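PDB 2AU3: DNA primase from Aquifex aeolicus, which probably synthesises the short RNA primers from which DNA polymerase starts during replication. Local coordinates for residues A247-G252 with V268-T273; P192-R197 with G233-K238; K104-L109 with R199-G204. All coordinates share one frame; numbering follows the deposited sequence.

Interactions 1 and 3 are mostly buried, whereas interaction 2 is only partly so. Interaction 1 pairs two parallel strands in the Toprim sheet, with direct backbone hydrogen bonds and an aliphatic cover. Interaction 2 sets the end of strand 188-194 against helix 234-244, and lysines, a proline and waters do much of the joining. Interaction 3 packs helix 101-122 on strand 200-207 and has no direct hydrogen bond. Interactions 2 and 3 use neighbouring strands of one antiparallel sheet: I193 is probably hydrogen-bonded through its backbone to I201 and G202, and packs against F203. Interaction 2 also touches interaction 1, through I193 with L271 and L234 with V268, while interactions 1 and 3 do not touch.

Interaction 1 of 3, residues A247-G252 with V268-T273; sequences AILVEG and VAPLGT
L249 and V268 form a parallel beta bridge, with their CA atoms 5.2 Å apart and the short strand axes inclined at 35°. V268 straddles the neighbouring chain: its N donates to I248 O at 3.0 Å, and its O accepts from V250 N at 3.1 Å. Both bonds are nearly straight, the second at 172° about the hydrogen, as expected of parallel pairing.

L249 and V268 point to the same face of the sheet. L249 CG is anti to the backbone N (chi1 176°), and its CD1 branch leans across the seam to lie 3.8 Å from P270 CD and 4.1 Å from V268 CG2. V250 CG2 meets the methyl of A269 at 3.9 Å, while that methyl also reaches G252 O. Past the bridge, P270 has no N-H to continue the pairing, and its CD instead sits 3.1 Å from V250 O. That oxygen is buried without a hydrogen-bond partner in the model, and the CA of A269 is its other close carbon neighbour. An alanine at P270 would probably leave L249 CD1 without its ring neighbour and open a gap beside the carbonyls of V250 and E251.

The connection is a beta-alpha-beta unit of the Toprim fold, strand 247-249 leading through helix 253-261 to strand 267-270, and L256 and L259 of that helix cover V250. E251, a predicted magnesium ligand, follows the first strand; its side chain leaves the backbone on the side away from 268-273, and its OE2 accepts from D295 N. The chemistry is thus divided: backbone bonds and aliphatic groups join the two strands, and the acidic group is held toward the predicted magnesium site.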
ATOM      1  N   ALA A 247       1.499  -8.277 -11.708  1.00 14.99           N
ATOM      2  CA  ALA A 247       0.829  -7.415 -10.765  1.00 15.40           C
ATOM      3  C   ALA A 247      -0.438  -6.910 -11.436  1.00 14.67           C
ATOM      4  O   ALA A 247      -0.489  -6.812 -12.659  1.00 15.08           O
ATOM      5  CB  ALA A 247       1.732  -6.228 -10.385  1.00 14.02           C
ATOM      6  N   ILE A 248      -1.437  -6.548 -10.631  1.00 14.38           N
ATOM      7  CA  ILE A 248      -2.618  -5.868 -11.144  1.00 13.43           C
ATOM      8  C   ILE A 248      -2.541  -4.421 -10.634  1.00 13.86           C
ATOM      9  O   ILE A 248      -2.307  -4.221  -9.470  1.00 13.86           O
ATOM     10  CB  ILE A 248      -3.922  -6.564 -10.647  1.00 13.66           C
ATOM     11  CG1 ILE A 248      -4.010  -8.003 -11.187  1.00 11.90           C
ATOM     12  CG2 ILE A 248      -5.187  -5.690 -11.041  1.00 13.71           C
ATOM     13  CD1 ILE A 248      -4.929  -8.983 -10.347  1.00 11.46           C
ATOM     14  N   LEU A 249      -2.642  -3.432 -11.539  1.00 13.42           N
ATOM     15  CA  LEU A 249      -2.670  -2.034 -11.159  1.00 13.25           C
ATOM     16  C   LEU A 249      -4.088  -1.510 -11.208  1.00 13.24           C
ATOM     17  O   LEU A 249      -4.760  -1.579 -12.238  1.00 14.30           O
ATOM     18  CB  LEU A 249      -1.720  -1.193 -12.069  1.00 13.33           C
ATOM     19  CG  LEU A 249      -1.676   0.336 -11.885  1.00 12.21           C
ATOM     20  CD1 LEU A 249      -0.932   0.752 -10.604  1.00 10.00           C
ATOM     21  CD2 LEU A 249      -1.061   1.018 -13.159  1.00 14.82           C
ATOM     22  N   VAL A 250      -4.570  -1.034 -10.062  1.00 13.10           N
ATOM     23  CA  VAL A 250      -5.896  -0.422  -9.972  1.00 13.43           C
ATOM     24  C   VAL A 250      -5.703   1.045  -9.643  1.00 14.44           C
ATOM     25  O   VAL A 250      -4.576   1.450  -9.334  1.00 13.72           O
ATOM     26  CB  VAL A 250      -6.807  -1.123  -8.897  1.00 13.07           C
ATOM     27  CG1 VAL A 250      -7.082  -2.584  -9.270  1.00 15.39           C
ATOM     28  CG2 VAL A 250      -6.198  -1.039  -7.486  1.00 10.95           C
ATOM     29  N   GLU A 251      -6.774   1.847  -9.699  1.00 15.45           N
ATOM     30  CA  GLU A 251      -6.618   3.309  -9.632  1.00 18.19           C
ATOM     31  C   GLU A 251      -6.352   3.865  -8.255  1.00 18.24           C
ATOM     32  O   GLU A 251      -5.623   4.854  -8.116  1.00 19.23           O
ATOM     33  CB  GLU A 251      -7.833   4.040 -10.216  1.00 20.09           C
ATOM     34  CG  GLU A 251      -8.157   3.651 -11.649  1.00 26.57           C
ATOM     35  CD  GLU A 251      -9.098   4.631 -12.353  1.00 33.29           C
ATOM     36  OE1 GLU A 251      -8.661   5.769 -12.643  1.00 33.02           O
ATOM     37  OE2 GLU A 251     -10.257   4.239 -12.648  1.00 37.43           O
ATOM     38  N   GLY A 252      -6.990   3.300  -7.236  1.00 17.76           N
ATOM     39  CA  GLY A 252      -6.922   3.878  -5.902  1.00 18.36           C
ATOM     40  C   GLY A 252      -7.044   2.846  -4.787  1.00 19.20           C
ATOM     41  O   GLY A 252      -7.204   1.653  -5.063  1.00 19.32           O
ATOM     42  N   VAL A 268      -1.550  -3.394  -6.706  1.00 14.10           N
ATOM     43  CA  VAL A 268      -0.984  -2.126  -6.237  1.00 14.12           C
ATOM     44  C   VAL A 268      -1.816  -0.987  -6.786  1.00 15.48           C
ATOM     45  O   VAL A 268      -2.601  -1.177  -7.703  1.00 15.07           O
ATOM     46  CB  VAL A 268       0.483  -1.901  -6.738  1.00 13.14           C
ATOM     47  CG1 VAL A 268       1.461  -2.784  -5.927  1.00 15.08           C
ATOM     48  CG2 VAL A 268       0.606  -2.233  -8.213  1.00 12.59           C
ATOM     49  N   ALA A 269      -1.646   0.199  -6.217  1.00 15.19           N
ATOM     50  CA  ALA A 269      -2.334   1.374  -6.733  1.00 16.43           C
ATOM     51  C   ALA A 269      -1.447   2.598  -6.567  1.00 18.15           C
ATOM     52  O   ALA A 269      -0.639   2.641  -5.629  1.00 17.45           O
ATOM     53  CB  ALA A 269      -3.655   1.565  -5.996  1.00 16.23           C
ATOM     54  N   PRO A 270      -1.571   3.603  -7.456  1.00 20.43           N
ATOM     55  CA  PRO A 270      -0.780   4.840  -7.345  1.00 22.50           C
ATOM     56  C   PRO A 270      -1.150   5.585  -6.081  1.00 25.03           C
ATOM     57  O   PRO A 270      -2.289   5.474  -5.592  1.00 25.11           O
ATOM     58  CB  PRO A 270      -1.205   5.655  -8.578  1.00 22.33           C
ATOM     59  CG  PRO A 270      -1.741   4.651  -9.516  1.00 20.75           C
ATOM     60  CD  PRO A 270      -2.407   3.605  -8.668  1.00 20.28           C
ATOM     61  N   LEU A 271      -0.204   6.319  -5.529  1.00 28.62           N
ATOM     62  CA  LEU A 271      -0.516   6.985  -4.290  1.00 31.84           C
ATOM     63  C   LEU A 271      -1.316   8.203  -4.595  1.00 34.29           C
ATOM     64  O   LEU A 271      -0.886   9.102  -5.358  1.00 34.73           O
ATOM     65  CB  LEU A 271       0.721   7.280  -3.460  1.00 31.45           C
ATOM     66  CG  LEU A 271       0.649   6.639  -2.070  1.00 33.56           C
ATOM     67  CD1 LEU A 271      -0.524   5.665  -1.921  1.00 31.32           C
ATOM     68  CD2 LEU A 271       1.947   5.948  -1.753  1.00 35.62           C
ATOM     69  N   GLY A 272      -2.515   8.204  -4.029  1.00 35.24           N
ATOM     70  CA  GLY A 272      -3.448   9.263  -4.245  1.00 36.36           C
ATOM     71  C   GLY A 272      -3.990   9.320  -5.670  1.00 37.08           C
ATOM     72  O   GLY A 272      -5.218   9.229  -5.848  1.00 38.82           O
ATOM     73  N   THR A 273      -3.105   9.463  -6.681  1.00 35.38           N
ATOM     74  CA  THR A 273      -3.501   9.947  -8.016  1.00 33.62           C
ATOM     75  C   THR A 273      -3.130   9.058  -9.224  1.00 30.54           C
ATOM     76  O   THR A 273      -3.179   7.827  -9.143  1.00 30.85           O
ATOM     77  CB  THR A 273      -2.846  11.293  -8.280  1.00 33.98           C
ATOM     78  OG1 THR A 273      -1.442  11.082  -8.491  1.00 38.28           O
ATOM     79  CG2 THR A 273      -2.913  12.208  -7.074  1.00 37.48           C
TER

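Interaction 2 of 3, residues P192-R197 with G233-K238; sequences PIKDPR and GLYEAK
K238 reaches P196 because its CG lies between the backbone N and the carbonyl carbon (chi1 59°) and the rest of the chain is extended. Y235 has CG anti to its backbone N (chi1 168°), which swings the ring beside the turn at P196 and R197. K238 NZ donates to P196 O at 2.8 Å, tilted 19° from the carbonyl plane. P196 O also lies at the edge of the Y235 ring, while R197 C approaches that ring obliquely, 3.5 Å from Y235 CD2. The proline ring itself packs its CG on the CD2 branch of L234 at 3.8 Å.

K194 and E236 cross at about a right angle. The aliphatic CD of K194 is 3.5 Å from E236 OE2, but the charged NZ remains 4.1 Å from the same oxygen, beyond a salt bridge. Water 1 joins them, accepting from NZ and donating to OE2, while NZ forms its salt bridge with D144. Two carboxylates near NZ, one bonded and one reached through water 1, would probably stabilise its positive charge. Water 2 accepts from Y235 N, two residues past the N-cap position at G233, and lies within hydrogen-bonding distance of K194 O, to which it probably donates.

Both segments fall in the N-terminal domain family of the DNA primase catalytic core. Here the end of strand 188-194 of its antiparallel sheet, with the following turn, docks on the first turns of helix 234-244, which leads directly into strand 247-249 of the Toprim fold.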
ATOM      1  N   PRO A 192      -3.484   3.896   6.209  1.00 16.16           N
ATOM      2  CA  PRO A 192      -2.046   4.073   6.357  1.00 16.35           C
ATOM      3  C   PRO A 192      -1.327   3.776   5.059  1.00 16.66           C
ATOM      4  O   PRO A 192      -1.688   2.832   4.354  1.00 16.46           O
ATOM      5  CB  PRO A 192      -1.680   3.027   7.408  1.00 15.67           C
ATOM      6  CG  PRO A 192      -2.945   2.947   8.240  1.00 16.64           C
ATOM      7  CD  PRO A 192      -4.006   2.901   7.160  1.00 16.22           C
ATOM      8  N   ILE A 193      -0.321   4.587   4.770  1.00 16.90           N
ATOM      9  CA  ILE A 193       0.507   4.419   3.595  1.00 17.39           C
ATOM     10  C   ILE A 193       1.849   3.910   4.070  1.00 17.66           C
ATOM     11  O   ILE A 193       2.483   4.540   4.935  1.00 17.00           O
ATOM     12  CB  ILE A 193       0.671   5.759   2.872  1.00 17.40           C
ATOM     13  CG1 ILE A 193      -0.700   6.271   2.394  1.00 17.56           C
ATOM     14  CG2 ILE A 193       1.666   5.607   1.730  1.00 17.67           C
ATOM     15  CD1 ILE A 193      -0.673   7.617   1.661  1.00 16.69           C
ATOM     16  N   LYS A 194       2.247   2.740   3.557  1.00 17.80           N
ATOM     17  CA  LYS A 194       3.496   2.087   3.950  1.00 18.98           C
ATOM     18  C   LYS A 194       4.495   2.111   2.817  1.00 20.31           C
ATOM     19  O   LYS A 194       4.115   1.975   1.653  1.00 21.06           O
ATOM     20  CB  LYS A 194       3.255   0.623   4.360  1.00 18.87           C
ATOM     21  CG  LYS A 194       2.339   0.502   5.584  1.00 18.71           C
ATOM     22  CD  LYS A 194       2.052  -0.926   5.997  1.00 22.48           C
ATOM     23  CE  LYS A 194       1.034  -0.949   7.154  1.00 22.72           C
ATOM     24  NZ  LYS A 194       1.055  -2.243   7.888  1.00 28.95           N
ATOM     25  N   ASP A 195       5.781   2.212   3.144  1.00 20.31           N
ATOM     26  CA  ASP A 195       6.798   2.043   2.120  1.00 20.88           C
ATOM     27  C   ASP A 195       6.896   0.566   1.723  1.00 20.37           C
ATOM     28  O   ASP A 195       6.288  -0.264   2.381  1.00 19.41           O
ATOM     29  CB  ASP A 195       8.145   2.641   2.561  1.00 21.63           C
ATOM     30  CG  ASP A 195       8.765   1.939   3.741  1.00 24.29           C
ATOM     31  OD1 ASP A 195       8.386   0.790   4.091  1.00 24.17           O
ATOM     32  OD2 ASP A 195       9.692   2.488   4.387  1.00 26.62           O
ATOM     33  N   PRO A 196       7.652   0.221   0.676  1.00 20.80           N
ATOM     34  CA  PRO A 196       7.727  -1.183   0.235  1.00 21.37           C
ATOM     35  C   PRO A 196       8.187  -2.170   1.317  1.00 22.35           C
ATOM     36  O   PRO A 196       7.955  -3.371   1.144  1.00 22.18           O
ATOM     37  CB  PRO A 196       8.735  -1.131  -0.920  1.00 21.98           C
ATOM     38  CG  PRO A 196       8.573   0.244  -1.457  1.00 21.05           C
ATOM     39  CD  PRO A 196       8.437   1.104  -0.208  1.00 20.88           C
ATOM     40  N   ARG A 197       8.805  -1.684   2.403  1.00 22.07           N
ATOM     41  CA  ARG A 197       9.221  -2.552   3.510  1.00 22.91           C
ATOM     42  C   ARG A 197       8.230  -2.577   4.697  1.00 21.66           C
ATOM     43  O   ARG A 197       8.480  -3.197   5.706  1.00 20.48           O
ATOM     44  CB  ARG A 197      10.657  -2.197   3.980  1.00 25.47           C
ATOM     45  CG  ARG A 197      10.823  -0.762   4.514  1.00 34.66           C
ATOM     46  CD  ARG A 197      12.248  -0.392   4.967  1.00 64.82           C
ATOM     47  NE  ARG A 197      12.986  -1.552   5.479  1.00 71.10           N
ATOM     48  CZ  ARG A 197      14.305  -1.723   5.375  1.00 74.40           C
ATOM     49  NH1 ARG A 197      15.067  -0.798   4.786  1.00 75.74           N
ATOM     50  NH2 ARG A 197      14.870  -2.823   5.865  1.00 75.41           N
ATOM     51  N   GLY A 233      -0.129  -0.622  -1.219  1.00 16.16           N
ATOM     52  CA  GLY A 233      -0.280  -2.054  -1.267  1.00 16.72           C
ATOM     53  C   GLY A 233       0.974  -2.838  -1.631  1.00 17.09           C
ATOM     54  O   GLY A 233       0.969  -4.061  -1.552  1.00 17.30           O
ATOM     55  N   LEU A 234       2.050  -2.168  -2.034  1.00 16.61           N
ATOM     56  CA  LEU A 234       3.245  -2.907  -2.432  1.00 17.45           C
ATOM     57  C   LEU A 234       3.771  -3.859  -1.342  1.00 17.24           C
ATOM     58  O   LEU A 234       4.055  -5.033  -1.614  1.00 16.19           O
ATOM     59  CB  LEU A 234       4.337  -1.973  -2.951  1.00 17.92           C
ATOM     60  CG  LEU A 234       5.529  -2.593  -3.644  1.00 20.03           C
ATOM     61  CD1 LEU A 234       5.098  -3.437  -4.867  1.00 20.78           C
ATOM     62  CD2 LEU A 234       6.451  -1.450  -4.067  1.00 24.09           C
ATOM     63  N   TYR A 235       3.837  -3.373  -0.105  1.00 16.32           N
ATOM     64  CA  TYR A 235       4.323  -4.178   0.997  1.00 16.76           C
ATOM     65  C   TYR A 235       3.448  -5.440   1.140  1.00 17.05           C
ATOM     66  O   TYR A 235       3.944  -6.564   1.273  1.00 16.51           O
ATOM     67  CB  TYR A 235       4.280  -3.371   2.295  1.00 16.71           C
ATOM     68  CG  TYR A 235       4.495  -4.222   3.524  1.00 17.83           C
ATOM     69  CD1 TYR A 235       3.459  -4.448   4.427  1.00 17.95           C
ATOM     70  CD2 TYR A 235       5.752  -4.802   3.789  1.00 15.65           C
ATOM     71  CE1 TYR A 235       3.670  -5.218   5.582  1.00 19.92           C
ATOM     72  CE2 TYR A 235       5.984  -5.554   4.924  1.00 17.02           C
ATOM     73  CZ  TYR A 235       4.933  -5.781   5.806  1.00 21.89           C
ATOM     74  OH  TYR A 235       5.137  -6.545   6.939  1.00 25.18           O
ATOM     75  N   GLU A 236       2.144  -5.246   1.096  1.00 15.25           N
ATOM     76  CA  GLU A 236       1.224  -6.358   1.222  1.00 15.18           C
ATOM     77  C   GLU A 236       1.175  -7.277  -0.026  1.00 15.33           C
ATOM     78  O   GLU A 236       0.866  -8.466   0.088  1.00 14.91           O
ATOM     79  CB  GLU A 236      -0.162  -5.810   1.520  1.00 15.16           C
ATOM     80  CG  GLU A 236      -0.268  -5.147   2.884  1.00 17.44           C
ATOM     81  CD  GLU A 236       0.170  -3.677   2.873  1.00 21.42           C
ATOM     82  OE1 GLU A 236       0.580  -3.170   1.797  1.00 21.60           O
ATOM     83  OE2 GLU A 236       0.104  -3.024   3.945  1.00 22.84           O
ATOM     84  N   ALA A 237       1.473  -6.715  -1.194  1.00 14.24           N
ATOM     85  CA  ALA A 237       1.296  -7.412  -2.471  1.00 14.98           C
ATOM     86  C   ALA A 237       2.536  -8.169  -2.949  1.00 15.10           C
ATOM     87  O   ALA A 237       2.416  -9.085  -3.755  1.00 14.99           O
ATOM     88  CB  ALA A 237       0.852  -6.421  -3.560  1.00 14.86           C
ATOM     89  N   LYS A 238       3.720  -7.780  -2.482  1.00 14.24           N
ATOM     90  CA  LYS A 238       4.945  -8.117  -3.224  1.00 15.95           C
ATOM     91  C   LYS A 238       5.207  -9.630  -3.282  1.00 15.95           C
ATOM     92  O   LYS A 238       5.708 -10.137  -4.264  1.00 15.62           O
ATOM     93  CB  LYS A 238       6.169  -7.344  -2.683  1.00 16.35           C
ATOM     94  CG  LYS A 238       6.471  -7.591  -1.225  1.00 18.81           C
ATOM     95  CD  LYS A 238       7.520  -6.633  -0.679  1.00 19.34           C
ATOM     96  CE  LYS A 238       7.717  -6.872   0.829  1.00 22.73           C
ATOM     97  NZ  LYS A 238       8.841  -6.047   1.384  1.00 27.25           N
TER
HETATM   98  O   HOH W   1      -0.078  -4.534   6.152  1.00 16.37           O
HETATM   99  O   HOH W   2       3.513  -0.561   0.381  1.00 22.82           O

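Interaction 3 of 3, residues K104-L109 with R199-G204; sequences KVYVAL and RVIGFG
Y106 and R199 make a cation-pi stack at the outer side of a helix-on-sheet contact, in which helix 101-122 packs against strand 200-207 of a four-stranded antiparallel sheet. The short axes approach to 7.8 Å at an angle of 56°. Tight packing centres on L109. Its CG is anti to the carbonyl carbon, and the two methyl branches spread over the strand: CD1 is 3.6 Å from V200 O, while CD2 meets F203 CE2 at 4.0 Å and also rests near G202. The carbonyl oxygen of L109 approaches the edge of the F203 ring at CZ. Y167 of helix 164-168 also touches both L109 and F203, adding to this buried side. I201 and G202 both face I193 in a classic beta bulge, so the strand is irregular where L109 covers it.

Toward solvent the chemistry changes. R199 is exposed, and its guanidinium lies over one face of the Y106 ring with the planes 17° apart. R199 CZ is 4.0 Å from the centroid of the Y106 ring. The bend at chi3 (-48°) helps lay the group flat, and a salt bridge from its NE to D195 OD2 also holds it. I201 CG2 instead comes to the edge of the tyrosine ring. Between the aliphatic and cationic parts, the backbones are joined through solvent rather than directly: water 3 donates to Y106 O at 2.7 Å and to V200 O at 2.8 Å.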
ATOM      1  N   LYS A 104      12.433   9.019  15.779  1.00 22.89           N
ATOM      2  CA  LYS A 104      11.200   9.326  16.500  1.00 22.51           C
ATOM      3  C   LYS A 104      10.045   9.550  15.543  1.00 21.23           C
ATOM      4  O   LYS A 104       8.917   9.214  15.863  1.00 21.29           O
ATOM      5  CB  LYS A 104      11.359  10.546  17.411  1.00 22.05           C
ATOM      6  CG  LYS A 104      12.308  10.385  18.594  1.00 25.00           C
ATOM      7  CD  LYS A 104      12.397  11.705  19.411  1.00 32.35           C
ATOM      8  CE  LYS A 104      11.998  12.949  18.552  1.00 35.96           C
ATOM      9  NZ  LYS A 104      12.149  14.296  19.204  1.00 37.52           N
ATOM     10  N   VAL A 105      10.327  10.167  14.401  1.00 20.19           N
ATOM     11  CA  VAL A 105       9.315  10.366  13.350  1.00 20.07           C
ATOM     12  C   VAL A 105       8.627   9.028  12.986  1.00 19.85           C
ATOM     13  O   VAL A 105       7.397   8.895  13.061  1.00 18.90           O
ATOM     14  CB  VAL A 105       9.940  11.099  12.130  1.00 20.25           C
ATOM     15  CG1 VAL A 105       9.009  11.083  10.889  1.00 20.50           C
ATOM     16  CG2 VAL A 105      10.261  12.553  12.512  1.00 20.32           C
ATOM     17  N   TYR A 106       9.435   8.011  12.682  1.00 19.69           N
ATOM     18  CA  TYR A 106       8.891   6.710  12.290  1.00 19.34           C
ATOM     19  C   TYR A 106       8.137   6.072  13.437  1.00 19.65           C
ATOM     20  O   TYR A 106       7.106   5.438  13.232  1.00 19.04           O
ATOM     21  CB  TYR A 106      10.014   5.777  11.791  1.00 20.25           C
ATOM     22  CG  TYR A 106      10.533   6.193  10.430  1.00 21.53           C
ATOM     23  CD1 TYR A 106       9.811   5.886   9.259  1.00 24.50           C
ATOM     24  CD2 TYR A 106      11.705   6.934  10.306  1.00 24.64           C
ATOM     25  CE1 TYR A 106      10.269   6.280   7.994  1.00 27.16           C
ATOM     26  CE2 TYR A 106      12.168   7.357   9.045  1.00 28.78           C
ATOM     27  CZ  TYR A 106      11.444   7.023   7.888  1.00 28.89           C
ATOM     28  OH  TYR A 106      11.890   7.436   6.641  1.00 28.96           O
ATOM     29  N   VAL A 107       8.641   6.254  14.657  1.00 19.20           N
ATOM     30  CA  VAL A 107       7.966   5.703  15.809  1.00 19.42           C
ATOM     31  C   VAL A 107       6.641   6.425  16.024  1.00 19.33           C
ATOM     32  O   VAL A 107       5.658   5.788  16.397  1.00 19.40           O
ATOM     33  CB  VAL A 107       8.851   5.716  17.085  1.00 19.44           C
ATOM     34  CG1 VAL A 107       8.016   5.480  18.356  1.00 19.72           C
ATOM     35  CG2 VAL A 107       9.947   4.666  16.970  1.00 20.11           C
ATOM     36  N   ALA A 108       6.610   7.732  15.757  1.00 18.39           N
ATOM     37  CA  ALA A 108       5.383   8.517  15.899  1.00 18.17           C
ATOM     38  C   ALA A 108       4.352   8.102  14.854  1.00 17.60           C
ATOM     39  O   ALA A 108       3.175   7.917  15.163  1.00 16.46           O
ATOM     40  CB  ALA A 108       5.671  10.023  15.772  1.00 17.44           C
ATOM     41  N   LEU A 109       4.796   8.020  13.605  1.00 17.71           N
ATOM     42  CA  LEU A 109       3.928   7.541  12.529  1.00 18.54           C
ATOM     43  C   LEU A 109       3.261   6.237  12.931  1.00 19.18           C
ATOM     44  O   LEU A 109       2.069   6.061  12.740  1.00 18.94           O
ATOM     45  CB  LEU A 109       4.716   7.395  11.215  1.00 18.64           C
ATOM     46  CG  LEU A 109       4.867   8.750  10.506  1.00 16.78           C
ATOM     47  CD1 LEU A 109       5.988   8.726   9.435  1.00 17.68           C
ATOM     48  CD2 LEU A 109       3.513   9.189   9.888  1.00 15.45           C
ATOM     49  N   ARG A 199       7.003   0.066   6.479  1.00 18.64           N
ATOM     50  CA  ARG A 199       7.016   1.159   7.464  1.00 19.72           C
ATOM     51  C   ARG A 199       5.953   2.160   7.104  1.00 17.94           C
ATOM     52  O   ARG A 199       5.874   2.625   5.949  1.00 17.15           O
ATOM     53  CB  ARG A 199       8.359   1.873   7.520  1.00 20.25           C
ATOM     54  CG  ARG A 199       9.485   1.040   8.071  1.00 24.15           C
ATOM     55  CD  ARG A 199      10.771   1.857   8.278  1.00 29.15           C
ATOM     56  NE  ARG A 199      11.078   2.662   7.090  1.00 32.90           N
ATOM     57  CZ  ARG A 199      12.113   3.487   6.989  1.00 36.34           C
ATOM     58  NH1 ARG A 199      12.951   3.625   8.011  1.00 35.05           N
ATOM     59  NH2 ARG A 199      12.311   4.173   5.861  1.00 36.14           N
ATOM     60  N   VAL A 200       5.133   2.498   8.084  1.00 17.81           N
ATOM     61  CA  VAL A 200       4.136   3.538   7.893  1.00 16.83           C
ATOM     62  C   VAL A 200       4.876   4.860   7.650  1.00 16.93           C
ATOM     63  O   VAL A 200       5.694   5.281   8.473  1.00 16.33           O
ATOM     64  CB  VAL A 200       3.208   3.635   9.108  1.00 16.88           C
ATOM     65  CG1 VAL A 200       2.293   4.874   8.975  1.00 16.26           C
ATOM     66  CG2 VAL A 200       2.363   2.376   9.207  1.00 18.31           C
ATOM     67  N   ILE A 201       4.631   5.487   6.501  1.00 16.09           N
ATOM     68  CA  ILE A 201       5.293   6.741   6.171  1.00 16.49           C
ATOM     69  C   ILE A 201       4.306   7.910   6.115  1.00 17.18           C
ATOM     70  O   ILE A 201       4.719   9.054   5.981  1.00 18.17           O
ATOM     71  CB  ILE A 201       6.096   6.642   4.843  1.00 16.18           C
ATOM     72  CG1 ILE A 201       5.201   6.154   3.679  1.00 17.63           C
ATOM     73  CG2 ILE A 201       7.332   5.760   5.029  1.00 17.38           C
ATOM     74  CD1 ILE A 201       5.838   6.378   2.306  1.00 19.08           C
ATOM     75  N   GLY A 202       3.020   7.614   6.230  1.00 17.67           N
ATOM     76  CA  GLY A 202       1.966   8.626   6.199  1.00 18.01           C
ATOM     77  C   GLY A 202       0.602   7.993   6.070  1.00 18.48           C
ATOM     78  O   GLY A 202       0.435   6.765   6.303  1.00 18.37           O
ATOM     79  N   PHE A 203      -0.386   8.827   5.712  1.00 18.05           N
ATOM     80  CA  PHE A 203      -1.783   8.395   5.628  1.00 18.01           C
ATOM     81  C   PHE A 203      -2.517   8.998   4.435  1.00 17.63           C
ATOM     82  O   PHE A 203      -2.186  10.094   3.989  1.00 17.44           O
ATOM     83  CB  PHE A 203      -2.528   8.788   6.896  1.00 17.08           C
ATOM     84  CG  PHE A 203      -1.878   8.277   8.155  1.00 18.62           C
ATOM     85  CD1 PHE A 203      -2.032   6.941   8.540  1.00 16.55           C
ATOM     86  CD2 PHE A 203      -1.097   9.121   8.939  1.00 17.77           C
ATOM     87  CE1 PHE A 203      -1.420   6.460   9.707  1.00 17.53           C
ATOM     88  CE2 PHE A 203      -0.493   8.657  10.122  1.00 17.55           C
ATOM     89  CZ  PHE A 203      -0.629   7.339  10.494  1.00 17.59           C
ATOM     90  N   GLY A 204      -3.492   8.245   3.932  1.00 17.43           N
ATOM     91  CA  GLY A 204      -4.635   8.786   3.214  1.00 16.97           C
ATOM     92  C   GLY A 204      -5.848   8.833   4.155  1.00 18.29           C
ATOM     93  O   GLY A 204      -5.926   8.074   5.116  1.00 17.50           O
TER
HETATM   94  O   HOH W   3       6.717   4.167  10.868  1.00 18.61           O